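Local structure of uncharacterized conserved protein YiiM (Geobacillus stearothermophilus, 5YHH) at residues D101-G106 with L175-I180; L105-V110 with V168-G173; I31-V36 with G90-L95; V10-G15 with I159-P164. The protein probably acts in resistance to hydroxylaminopurine, through a MOSC domain with a putative molybdenum cofactor-binding catalytic site. All blocks are in the same frame, centred on the assembly; numbering follows the deposited sequence.

In the fold
From the N terminus, strand 8-19 supplies the first half of contact 4, which closes only when the turn at 159-164 comes back against it. Within that long excursion, contact 3 joins 31-36 to 90-95 and is complete before the next contact opens. The loop and strand at 101-110 then start contacts 1 and 2 from one stretch, sharing Leu105 and Gly106. Contact 2 closes at 168-173 and contact 1 soon after at 175-180, so both cross contact 4. Contacts 3 and 4 lie together around strand 8-19 of the mixed sheet, whereas contact 2 joins strands at its other end and contact 1 ties the start of helix 177-185 to the loop leading into strand 108-111.

Contact 1: residues D101-G106 with L175-I180; sequences DDVCLG and LSIAYI
Ile180 reaches Leu105 through its CD1: CG1 stands anti to the carbonyl carbon (chi1 -65°), and chi2 of 163° sets CD1 against Leu105. Ile180 CD1 rests 3.6 Å from Leu105 CB and nearly as close to CD2, and the two side chains cross at about a right angle. Leu105 CG is itself anti to the backbone N.

Two backbone hydrogen bonds accompany this apolar contact. Leu105 N donates to Leu175 O at 2.8 Å, and Ile177 N donates to Val103 O at 2.9 Å; both donors approach their carbonyls nearly head-on. Between them Cys104 and Ser176 form a single beta bridge, their CA atoms 4.0 Å apart. Each accepting carbonyl also receives a CA-H...O contact, from Cys104 CA and Ser176 CA respectively.

Ser176 is the N-cap of the following helix, its OG accepting from Tyr179 N at 3.0 Å, and a water joins the same OG to Asp101 O. A second water donates to Leu105 O and accepts from Leu175 N.

The bridge thus ties a loop of the MOSC domain, between strands 93-96 and 108-111, to helix 177-185, roughly where the YiiM-like three-helix region begins. Val103 and Ile177 both pack on Val118 of strand 114-121 and Phe149 of strand 149-153, while Leu175 and Tyr179 touch helix 191-199.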
loop_
_atom_site.group_PDB
_atom_site.type_symbol
_atom_site.label_atom_id
_atom_site.label_comp_id
_atom_site.label_asym_id
_atom_site.label_seq_id
_atom_site.Cartn_x
_atom_site.Cartn_y
_atom_site.Cartn_z
ATOM N N ASP A 101 4.193 -2.372 -10.572
ATOM C CA ASP A 101 5.003 -3.186 -11.487
ATOM C C ASP A 101 6.473 -3.223 -11.080
ATOM O O ASP A 101 7.179 -4.158 -11.426
ATOM C CB ASP A 101 4.951 -2.643 -12.933
ATOM C CG ASP A 101 3.626 -2.885 -13.612
ATOM O OD1 ASP A 101 3.050 -3.996 -13.522
ATOM O OD2 ASP A 101 3.181 -1.940 -14.292
ATOM N N ASP A 102 6.928 -2.195 -10.367
ATOM C CA ASP A 102 8.341 -2.029 -10.021
ATOM C C ASP A 102 8.632 -2.405 -8.565
ATOM O O ASP A 102 9.783 -2.642 -8.234
ATOM C CB ASP A 102 8.753 -0.574 -10.137
ATOM C CG ASP A 102 8.528 0.002 -11.524
ATOM O OD1 ASP A 102 8.744 -0.733 -12.536
ATOM O OD2 ASP A 102 8.113 1.199 -11.568
ATOM N N VAL A 103 7.625 -2.389 -7.702
ATOM C CA VAL A 103 7.827 -2.663 -6.281
ATOM C C VAL A 103 7.557 -4.148 -6.029
ATOM O O VAL A 103 6.552 -4.704 -6.507
ATOM C CB VAL A 103 6.888 -1.797 -5.440
ATOM C CG1 VAL A 103 6.926 -2.199 -3.951
ATOM C CG2 VAL A 103 7.222 -0.338 -5.634
ATOM N N CYS A 104 8.443 -4.777 -5.264
ATOM C CA CYS A 104 8.353 -6.206 -4.989
ATOM C C CYS A 104 8.114 -6.506 -3.524
ATOM O O CYS A 104 8.548 -5.772 -2.640
ATOM C CB CYS A 104 9.627 -6.925 -5.452
ATOM S SG CYS A 104 9.791 -6.931 -7.248
ATOM N N LEU A 105 7.443 -7.614 -3.281
ATOM C CA LEU A 105 7.223 -8.095 -1.937
ATOM C C LEU A 105 8.599 -8.302 -1.319
ATOM O O LEU A 105 9.495 -8.844 -1.966
ATOM C CB LEU A 105 6.452 -9.402 -1.993
ATOM C CG LEU A 105 6.207 -10.122 -0.663
ATOM C CD1 LEU A 105 5.370 -9.245 0.295
ATOM C CD2 LEU A 105 5.526 -11.440 -1.013
ATOM N N GLY A 106 8.792 -7.787 -0.115
ATOM C CA GLY A 106 10.059 -7.936 0.573
ATOM C C GLY A 106 11.075 -6.848 0.324
ATOM O O GLY A 106 12.086 -6.815 1.019
ATOM N N LEU A 175 9.094 -10.631 -6.649
ATOM C CA LEU A 175 7.667 -10.800 -6.943
ATOM C C LEU A 175 6.946 -9.450 -6.824
ATOM O O LEU A 175 6.837 -8.896 -5.733
ATOM C CB LEU A 175 7.020 -11.761 -5.962
ATOM C CG LEU A 175 7.716 -13.110 -5.745
ATOM C CD1 LEU A 175 6.973 -13.903 -4.674
ATOM C CD2 LEU A 175 7.845 -13.918 -7.011
ATOM N N SER A 176 6.454 -8.924 -7.934
ATOM C CA SER A 176 5.947 -7.552 -7.938
ATOM C C SER A 176 4.595 -7.505 -7.270
ATOM O O SER A 176 3.914 -8.506 -7.216
ATOM C CB SER A 176 5.872 -6.987 -9.352
ATOM O OG SER A 176 4.973 -7.705 -10.147
ATOM N N ILE A 177 4.213 -6.352 -6.745
ATOM C CA ILE A 177 2.842 -6.197 -6.241
ATOM C C ILE A 177 1.837 -6.440 -7.391
ATOM O O ILE A 177 0.777 -7.014 -7.169
ATOM C CB ILE A 177 2.633 -4.798 -5.607
ATOM C CG1 ILE A 177 3.506 -4.655 -4.348
ATOM C CG2 ILE A 177 1.133 -4.501 -5.350
ATOM C CD1 ILE A 177 3.120 -5.577 -3.213
ATOM N N ALA A 178 2.168 -6.031 -8.624
ATOM C CA ALA A 178 1.267 -6.289 -9.752
ATOM C C ALA A 178 1.045 -7.772 -9.966
ATOM O O ALA A 178 -0.084 -8.194 -10.182
ATOM C CB ALA A 178 1.762 -5.630 -11.075
ATOM N N TYR A 179 2.138 -8.540 -9.929
ATOM C CA TYR A 179 2.081 -10.001 -10.064
ATOM C C TYR A 179 1.232 -10.609 -8.963
ATOM O O TYR A 179 0.398 -11.452 -9.236
ATOM C CB TYR A 179 3.497 -10.612 -10.039
ATOM C CG TYR A 179 3.531 -12.122 -10.017
ATOM C CD1 TYR A 179 3.297 -12.864 -11.173
ATOM C CD2 TYR A 179 3.801 -12.811 -8.828
ATOM C CE1 TYR A 179 3.328 -14.251 -11.146
ATOM C CE2 TYR A 179 3.826 -14.198 -8.792
ATOM C CZ TYR A 179 3.600 -14.909 -9.950
ATOM O OH TYR A 179 3.628 -16.274 -9.895
ATOM N N ILE A 180 1.459 -10.186 -7.714
ATOM C CA ILE A 180 0.742 -10.766 -6.580
ATOM C C ILE A 180 -0.762 -10.445 -6.662
ATOM O O ILE A 180 -1.586 -11.324 -6.461
ATOM C CB ILE A 180 1.345 -10.355 -5.229
ATOM C CG1 ILE A 180 2.774 -10.934 -5.080
ATOM C CG2 ILE A 180 0.474 -10.876 -4.129
ATOM C CD1 ILE A 180 3.656 -10.304 -3.987
HETATM O O HOH W 1 5.446 -6.603 -12.689
HETATM O O HOH W 2 9.636 -10.576 -3.942
#

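Contact 2: residues L105-V110 with V168-G173; sequences LGDIYV and VERGVG
Backbone hydrogen bonds pair Ile108 with Val168 and Glu169. Ile108 N donates to Glu169 O at 2.9 Å, and Ile108 O accepts twice, from Val168 N at 2.8 Å and, in a longer bond, from Glu169 N at 3.3 Å. Farther along, Gly106 and Gly171 let the backbones close in, with Gly171 CA 3.2 Å from Leu105 O in a CA-H...O contact. The water that bridges Leu105 and Leu175 also donates to Val172 O.

With Val168 and Glu169 both facing Ile108, the pairing is a classic beta bulge. It lies where strand 165-169, an outermost strand of the mixed sheet, runs antiparallel to strand 108-111, and beyond it the chain leaves the sheet toward helix 177-185.

The charged and polar bonds gather on Asp107. Its OD1 takes Gly171 N through the anti lone pair, at 2.8 Å and almost straight (172°), while OD2 forms a salt bridge with Arg170 NH1 at 3.0 Å and also accepts from Cys104 N. The guanidinium meets OD2 edge on, yet its plane is turned 52° from the carboxylate. Arg170, bent at chi2 and chi3, lies beside Asp107, both side chains pointing the same way.

Apolar contacts centre on Val168. Its CG2 comes 3.6 Å from Ile108 CG2, the side chains crossing at about a right angle, and its CG1 approaches Val110 CG2 at 3.7 Å.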
loop_
_atom_site.group_PDB
_atom_site.type_symbol
_atom_site.label_atom_id
_atom_site.label_comp_id
_atom_site.label_asym_id
_atom_site.label_seq_id
_atom_site.Cartn_x
_atom_site.Cartn_y
_atom_site.Cartn_z
ATOM N N LEU A 105 7.443 -7.614 -3.281
ATOM C CA LEU A 105 7.223 -8.095 -1.937
ATOM C C LEU A 105 8.599 -8.302 -1.319
ATOM O O LEU A 105 9.495 -8.844 -1.966
ATOM C CB LEU A 105 6.452 -9.402 -1.993
ATOM C CG LEU A 105 6.207 -10.122 -0.663
ATOM C CD1 LEU A 105 5.370 -9.245 0.295
ATOM C CD2 LEU A 105 5.526 -11.440 -1.013
ATOM N N GLY A 106 8.792 -7.787 -0.115
ATOM C CA GLY A 106 10.059 -7.936 0.573
ATOM C C GLY A 106 11.075 -6.848 0.324
ATOM O O GLY A 106 12.086 -6.815 1.019
ATOM N N ASP A 107 10.826 -5.954 -0.641
ATOM C CA ASP A 107 11.733 -4.829 -0.886
ATOM C C ASP A 107 11.884 -4.065 0.415
ATOM O O ASP A 107 10.898 -3.792 1.106
ATOM C CB ASP A 107 11.173 -3.815 -1.894
ATOM C CG ASP A 107 11.250 -4.255 -3.362
ATOM O OD1 ASP A 107 11.816 -5.303 -3.711
ATOM O OD2 ASP A 107 10.693 -3.496 -4.202
ATOM N N ILE A 108 13.123 -3.696 0.727
ATOM C CA ILE A 108 13.423 -2.834 1.855
ATOM C C ILE A 108 13.893 -1.476 1.357
ATOM O O ILE A 108 14.807 -1.388 0.499
ATOM C CB ILE A 108 14.487 -3.489 2.769
ATOM C CG1 ILE A 108 13.958 -4.836 3.258
ATOM C CG2 ILE A 108 14.828 -2.562 3.937
ATOM C CD1 ILE A 108 14.928 -5.666 4.150
ATOM N N TYR A 109 13.294 -0.417 1.898
ATOM C CA TYR A 109 13.638 0.962 1.499
ATOM C C TYR A 109 14.070 1.755 2.733
ATOM O O TYR A 109 13.540 1.548 3.834
ATOM C CB TYR A 109 12.452 1.695 0.875
ATOM C CG TYR A 109 11.988 1.080 -0.428
ATOM C CD1 TYR A 109 11.124 0.013 -0.431
ATOM C CD2 TYR A 109 12.434 1.579 -1.662
ATOM C CE1 TYR A 109 10.677 -0.556 -1.636
ATOM C CE2 TYR A 109 12.024 1.001 -2.872
ATOM C CZ TYR A 109 11.145 -0.078 -2.845
ATOM O OH TYR A 109 10.717 -0.684 -4.014
ATOM N N VAL A 110 15.038 2.648 2.545
ATOM C CA VAL A 110 15.334 3.662 3.550
ATOM C C VAL A 110 14.442 4.854 3.219
ATOM O O VAL A 110 14.330 5.264 2.059
ATOM C CB VAL A 110 16.811 4.100 3.564
ATOM C CG1 VAL A 110 17.010 5.252 4.544
ATOM C CG2 VAL A 110 17.719 2.973 4.009
ATOM N N VAL A 168 17.186 -0.498 -0.663
ATOM C CA VAL A 168 18.423 -1.058 -0.150
ATOM C C VAL A 168 18.489 -2.569 -0.295
ATOM O O VAL A 168 19.575 -3.127 -0.280
ATOM C CB VAL A 168 18.717 -0.616 1.326
ATOM C CG1 VAL A 168 19.145 0.876 1.336
ATOM C CG2 VAL A 168 17.528 -0.848 2.227
ATOM N N GLU A 169 17.357 -3.241 -0.436
ATOM C CA GLU A 169 17.358 -4.666 -0.772
ATOM C C GLU A 169 16.121 -5.076 -1.581
ATOM O O GLU A 169 15.002 -4.816 -1.164
ATOM C CB GLU A 169 17.470 -5.512 0.497
ATOM C CG GLU A 169 17.512 -7.011 0.222
ATOM C CD GLU A 169 17.787 -7.844 1.465
ATOM O OE1 GLU A 169 16.905 -7.926 2.347
ATOM O OE2 GLU A 169 18.883 -8.425 1.533
ATOM N N ARG A 170 16.340 -5.687 -2.745
ATOM C CA ARG A 170 15.257 -6.214 -3.564
ATOM C C ARG A 170 14.654 -7.446 -2.903
ATOM O O ARG A 170 15.372 -8.368 -2.539
ATOM C CB ARG A 170 15.757 -6.566 -4.976
ATOM C CG ARG A 170 14.698 -7.200 -5.918
ATOM C CD ARG A 170 13.557 -6.260 -6.238
ATOM N NE ARG A 170 13.946 -5.239 -7.190
ATOM C CZ ARG A 170 13.299 -4.090 -7.404
ATOM N NH1 ARG A 170 12.184 -3.747 -6.743
ATOM N NH2 ARG A 170 13.794 -3.263 -8.307
ATOM N N GLY A 171 13.337 -7.450 -2.731
ATOM C CA GLY A 171 12.641 -8.600 -2.150
ATOM C C GLY A 171 13.046 -9.859 -2.881
ATOM O O GLY A 171 13.171 -9.861 -4.096
ATOM N N VAL A 172 13.299 -10.919 -2.130
ATOM C CA VAL A 172 13.745 -12.177 -2.697
ATOM C C VAL A 172 12.673 -12.730 -3.597
ATOM O O VAL A 172 11.479 -12.663 -3.268
ATOM C CB VAL A 172 14.067 -13.199 -1.604
ATOM C CG1 VAL A 172 14.395 -14.533 -2.238
ATOM C CG2 VAL A 172 15.228 -12.693 -0.756
ATOM N N GLY A 173 13.099 -13.231 -4.758
ATOM C CA GLY A 173 12.184 -13.685 -5.802
ATOM C C GLY A 173 11.672 -12.570 -6.718
ATOM O O GLY A 173 11.121 -12.857 -7.775
HETATM O O HOH W 2 9.636 -10.576 -3.942
#

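Contact 3: residues I31-V36 with G90-L95; sequences IDKTPV and GENWTL
Lys33 NZ is held by two carbonyls, Gly90 O across the contact at 2.9 Å and Gly30 O, just before the corner at Ile31. The chain is extended as far as CE, and chi4 (66°) then bends NZ back onto Gly90 O, tilted 25° from the plane of that carbonyl. On the way Lys33 CD passes 3.7 Å from Glu91 O, and its CE comes equally near Asn92 ND2, the two side chains crossing obliquely. Asn92 OD1 is meanwhile held by Cys66 N of strand 65-69.

The lysine spans a neighbour to make this contact: in the mixed sheet, strand 8-19 lies between 27-35 and 93-96, bonded to Thr34 on one side and Asn92 on the other, and Lys33 packs on its Asn13. At the corner where the chain turns at Ile31, the backbones themselves approach, Gly90 CA lying 3.1 Å from Ile31 O in a CA-H...O contact, with Ile31 CG1 also against that CA.

The carboxylate of the buried Glu91 is bound within its own part of the chain: Thr94 OG1 donates to its OE2 at 2.6 Å, on the anti side, Gly87 N reaches the same oxygen, and Phe89 N binds OE1.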
loop_
_atom_site.group_PDB
_atom_site.type_symbol
_atom_site.label_atom_id
_atom_site.label_comp_id
_atom_site.label_asym_id
_atom_site.label_seq_id
_atom_site.Cartn_x
_atom_site.Cartn_y
_atom_site.Cartn_z
ATOM N N ILE A 31 -9.945 7.096 6.930
ATOM C CA ILE A 31 -9.546 7.150 5.516
ATOM C C ILE A 31 -9.255 8.608 5.052
ATOM O O ILE A 31 -8.506 8.807 4.111
ATOM C CB ILE A 31 -10.643 6.476 4.608
ATOM C CG1 ILE A 31 -10.036 5.936 3.296
ATOM C CG2 ILE A 31 -11.853 7.410 4.369
ATOM C CD1 ILE A 31 -9.301 4.584 3.507
ATOM N N ASP A 32 -9.866 9.610 5.690
ATOM C CA ASP A 32 -9.577 11.007 5.371
ATOM C C ASP A 32 -8.271 11.398 6.058
ATOM O O ASP A 32 -8.190 11.416 7.285
ATOM C CB ASP A 32 -10.692 11.948 5.815
ATOM C CG ASP A 32 -12.031 11.669 5.101
ATOM O OD1 ASP A 32 -12.056 11.029 4.018
ATOM O OD2 ASP A 32 -13.067 12.092 5.657
ATOM N N LYS A 33 -7.257 11.658 5.250
ATOM C CA LYS A 33 -5.945 12.097 5.718
ATOM C C LYS A 33 -5.558 13.358 4.950
ATOM O O LYS A 33 -5.842 13.465 3.763
ATOM C CB LYS A 33 -4.904 10.998 5.501
ATOM C CG LYS A 33 -5.211 9.708 6.232
ATOM C CD LYS A 33 -4.138 8.698 6.020
ATOM C CE LYS A 33 -4.360 7.474 6.858
ATOM N NZ LYS A 33 -5.570 6.775 6.405
ATOM N N THR A 34 -4.924 14.304 5.636
ATOM C CA THR A 34 -4.549 15.611 5.066
ATOM C C THR A 34 -3.028 15.675 4.956
ATOM O O THR A 34 -2.350 15.290 5.916
ATOM C CB THR A 34 -5.017 16.747 5.994
ATOM O OG1 THR A 34 -6.372 16.491 6.394
ATOM C CG2 THR A 34 -4.941 18.117 5.297
ATOM N N PRO A 35 -2.503 16.159 3.811
ATOM C CA PRO A 35 -1.067 16.426 3.652
ATOM C C PRO A 35 -0.539 17.339 4.762
ATOM O O PRO A 35 -1.177 18.349 5.054
ATOM C CB PRO A 35 -0.971 17.155 2.307
ATOM C CG PRO A 35 -2.160 16.660 1.525
ATOM C CD PRO A 35 -3.256 16.382 2.553
ATOM N N VAL A 36 0.592 16.985 5.372
ATOM C CA VAL A 36 1.231 17.851 6.380
ATOM C C VAL A 36 2.568 18.380 5.854
ATOM O O VAL A 36 3.136 17.811 4.931
ATOM C CB VAL A 36 1.439 17.092 7.709
ATOM C CG1 VAL A 36 0.084 16.605 8.261
ATOM C CG2 VAL A 36 2.413 15.911 7.503
ATOM N N GLY A 90 -6.614 7.597 0.801
ATOM C CA GLY A 90 -6.457 7.380 2.222
ATOM C C GLY A 90 -5.045 6.977 2.560
ATOM O O GLY A 90 -4.810 6.468 3.634
ATOM N N GLU A 91 -4.084 7.229 1.668
ATOM C CA GLU A 91 -2.722 6.734 1.887
ATOM C C GLU A 91 -1.948 7.586 2.912
ATOM O O GLU A 91 -2.103 8.794 2.954
ATOM C CB GLU A 91 -1.960 6.609 0.555
ATOM C CG GLU A 91 -1.564 7.936 -0.148
ATOM C CD GLU A 91 -2.632 8.699 -0.827
ATOM O OE1 GLU A 91 -3.840 8.328 -0.740
ATOM O OE2 GLU A 91 -2.246 9.695 -1.529
ATOM N N ASN A 92 -1.141 6.955 3.758
ATOM C CA ASN A 92 -0.176 7.694 4.598
ATOM C C ASN A 92 0.872 8.389 3.759
ATOM O O ASN A 92 1.246 9.553 4.031
ATOM C CB ASN A 92 0.531 6.745 5.580
ATOM C CG ASN A 92 -0.420 5.979 6.443
ATOM O OD1 ASN A 92 -0.828 4.843 6.122
ATOM N ND2 ASN A 92 -0.833 6.603 7.534
ATOM N N TRP A 93 1.356 7.684 2.731
ATOM C CA TRP A 93 2.466 8.132 1.893
ATOM C C TRP A 93 2.006 8.126 0.429
ATOM O O TRP A 93 1.651 7.078 -0.113
ATOM C CB TRP A 93 3.643 7.166 2.008
ATOM C CG TRP A 93 4.409 7.169 3.289
ATOM C CD1 TRP A 93 4.103 7.821 4.451
ATOM C CD2 TRP A 93 5.579 6.393 3.556
ATOM N NE1 TRP A 93 5.041 7.509 5.427
ATOM C CE2 TRP A 93 5.963 6.650 4.886
ATOM C CE3 TRP A 93 6.356 5.531 2.779
ATOM C CZ2 TRP A 93 7.096 6.056 5.467
ATOM C CZ3 TRP A 93 7.457 4.953 3.329
ATOM C CH2 TRP A 93 7.830 5.216 4.675
ATOM N N THR A 94 1.983 9.313 -0.168
ATOM C CA THR A 94 1.795 9.463 -1.585
ATOM C C THR A 94 3.164 9.375 -2.213
ATOM O O THR A 94 4.066 10.144 -1.886
ATOM C CB THR A 94 1.171 10.814 -1.923
ATOM O OG1 THR A 94 -0.021 10.970 -1.160
ATOM C CG2 THR A 94 0.862 10.865 -3.425
ATOM N N LEU A 95 3.322 8.434 -3.134
ATOM C CA LEU A 95 4.626 8.150 -3.680
ATOM C C LEU A 95 4.795 8.716 -5.062
ATOM O O LEU A 95 3.822 9.017 -5.768
ATOM C CB LEU A 95 4.836 6.644 -3.719
ATOM C CG LEU A 95 4.825 5.856 -2.408
ATOM C CD1 LEU A 95 5.340 4.405 -2.643
ATOM C CD2 LEU A 95 5.624 6.551 -1.319
#

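Contact 4: residues V10-G15 with I159-P164; sequences VSINVG and IEPGAP
A type II beta turn, Glu160 to Ala163, links strand 157-159 to strand 165-169 and carries Pro161 against Ile12 of strand 8-19. The turn is closed by Ala163 N donating to Glu160 O at 3.0 Å, and Gly162 takes the positive phi (92°) of its third position.

Ile12 CD1 carries the contact. Placed by an extended chi2 (165°), it reaches the start of the turn, where it lies 3.5 Å from both Pro161 N and Glu160 C, and 3.7 Å from Pro161 CD. Ile159 adds a second apolar contact: its CG1 sits between the backbone N and the carbonyl carbon (chi1 52°), and its CD1 comes 3.5 Å from Ile12 CD1.

No hydrogen bond joins the segments. Even at Val10 and Gly162, whose CA atoms approach to 4.7 Å, the backbones meet without pairing, so the turn lies against the strand by van der Waals packing.

Ser11 and Asn13 bond within and beside the strand: Ser11 OG donates to Asn13 OD1 at 2.7 Å, and Asn13 ND2 bonds to Glu91 O and Thr94 OG1. Val10 and Ser11 both face Thr94 in a classic beta bulge with strand 93-96. On its other edge, strand 8-19 pairs through Ile12 with Val36. Ile12 also touches Val40 of strand 40-42, while Ile159 touches Val42 of that strand and Trp93 of strand 93-96.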
loop_
_atom_site.group_PDB
_atom_site.type_symbol
_atom_site.label_atom_id
_atom_site.label_comp_id
_atom_site.label_asym_id
_atom_site.label_seq_id
_atom_site.Cartn_x
_atom_site.Cartn_y
_atom_site.Cartn_z
ATOM N N VAL A 10 6.133 12.003 -1.928
ATOM C CA VAL A 10 5.834 13.399 -2.268
ATOM C C VAL A 10 4.921 14.020 -1.236
ATOM O O VAL A 10 5.000 15.220 -1.007
ATOM C CB VAL A 10 5.281 13.667 -3.696
ATOM C CG1 VAL A 10 6.410 13.722 -4.708
ATOM C CG2 VAL A 10 4.141 12.728 -4.080
ATOM N N SER A 11 4.149 13.204 -0.522
ATOM C CA SER A 11 3.277 13.728 0.505
ATOM C C SER A 11 3.100 12.740 1.612
ATOM O O SER A 11 2.984 11.546 1.377
ATOM C CB SER A 11 1.904 14.134 -0.071
ATOM O OG SER A 11 1.147 14.840 0.901
ATOM N N ILE A 12 3.136 13.250 2.835
ATOM C CA ILE A 12 2.820 12.475 4.008
ATOM C C ILE A 12 1.491 13.033 4.449
ATOM O O ILE A 12 1.364 14.237 4.643
ATOM C CB ILE A 12 3.844 12.659 5.155
ATOM C CG1 ILE A 12 5.271 12.260 4.733
ATOM C CG2 ILE A 12 3.417 11.889 6.388
ATOM C CD1 ILE A 12 6.354 12.803 5.766
ATOM N N ASN A 13 0.519 12.153 4.614
ATOM C CA ASN A 13 -0.839 12.531 4.916
ATOM C C ASN A 13 -1.247 11.970 6.265
ATOM O O ASN A 13 -1.018 10.803 6.515
ATOM C CB ASN A 13 -1.748 12.008 3.804
ATOM C CG ASN A 13 -1.183 12.313 2.412
ATOM O OD1 ASN A 13 -0.868 13.463 2.114
ATOM N ND2 ASN A 13 -1.023 11.294 1.577
ATOM N N VAL A 14 -1.882 12.782 7.098
ATOM C CA VAL A 14 -2.256 12.351 8.433
ATOM C C VAL A 14 -3.762 12.490 8.675
ATOM O O VAL A 14 -4.380 13.502 8.298
ATOM C CB VAL A 14 -1.450 13.126 9.496
ATOM C CG1 VAL A 14 -2.017 12.872 10.913
ATOM C CG2 VAL A 14 0.017 12.717 9.425
ATOM N N GLY A 15 -4.354 11.456 9.269
ATOM C CA GLY A 15 -5.779 11.461 9.584
ATOM C C GLY A 15 -6.078 11.613 11.064
ATOM O O GLY A 15 -5.161 11.619 11.894
ATOM N N ILE A 159 10.593 11.031 9.009
ATOM C CA ILE A 159 10.580 11.390 7.589
ATOM C C ILE A 159 9.945 12.766 7.408
ATOM O O ILE A 159 9.151 13.210 8.237
ATOM C CB ILE A 159 9.726 10.391 6.763
ATOM C CG1 ILE A 159 8.345 10.248 7.384
ATOM C CG2 ILE A 159 10.371 9.023 6.706
ATOM C CD1 ILE A 159 7.341 9.511 6.488
ATOM N N GLU A 160 10.277 13.411 6.298
ATOM C CA GLU A 160 9.704 14.699 5.926
ATOM C C GLU A 160 9.151 14.591 4.533
ATOM O O GLU A 160 9.692 13.832 3.745
ATOM C CB GLU A 160 10.787 15.745 5.825
ATOM C CG GLU A 160 11.214 16.306 7.068
ATOM C CD GLU A 160 12.300 17.288 6.799
ATOM O OE1 GLU A 160 11.997 18.312 6.159
ATOM O OE2 GLU A 160 13.442 16.978 7.143
ATOM N N PRO A 161 8.133 15.408 4.212
ATOM C CA PRO A 161 7.631 15.434 2.832
ATOM C C PRO A 161 8.747 15.667 1.820
ATOM O O PRO A 161 9.625 16.485 2.048
ATOM C CB PRO A 161 6.602 16.580 2.840
ATOM C CG PRO A 161 6.071 16.574 4.278
ATOM C CD PRO A 161 7.331 16.266 5.107
ATOM N N GLY A 162 8.759 14.895 0.742
ATOM C CA GLY A 162 9.810 14.985 -0.250
ATOM C C GLY A 162 10.968 14.044 -0.002
ATOM O O GLY A 162 11.886 13.992 -0.812
ATOM N N ALA A 163 10.954 13.304 1.118
ATOM C CA ALA A 163 12.005 12.329 1.425
ATOM C C ALA A 163 12.227 11.298 0.301
ATOM O O ALA A 163 11.293 10.644 -0.128
ATOM C CB ALA A 163 11.668 11.581 2.755
ATOM N N PRO A 164 13.480 11.105 -0.138
ATOM C CA PRO A 164 13.715 10.027 -1.093
ATOM C C PRO A 164 13.434 8.675 -0.471
ATOM O O PRO A 164 13.605 8.511 0.732
ATOM C CB PRO A 164 15.217 10.173 -1.433
ATOM C CG PRO A 164 15.522 11.613 -1.194
ATOM C CD PRO A 164 14.652 11.991 -0.004
#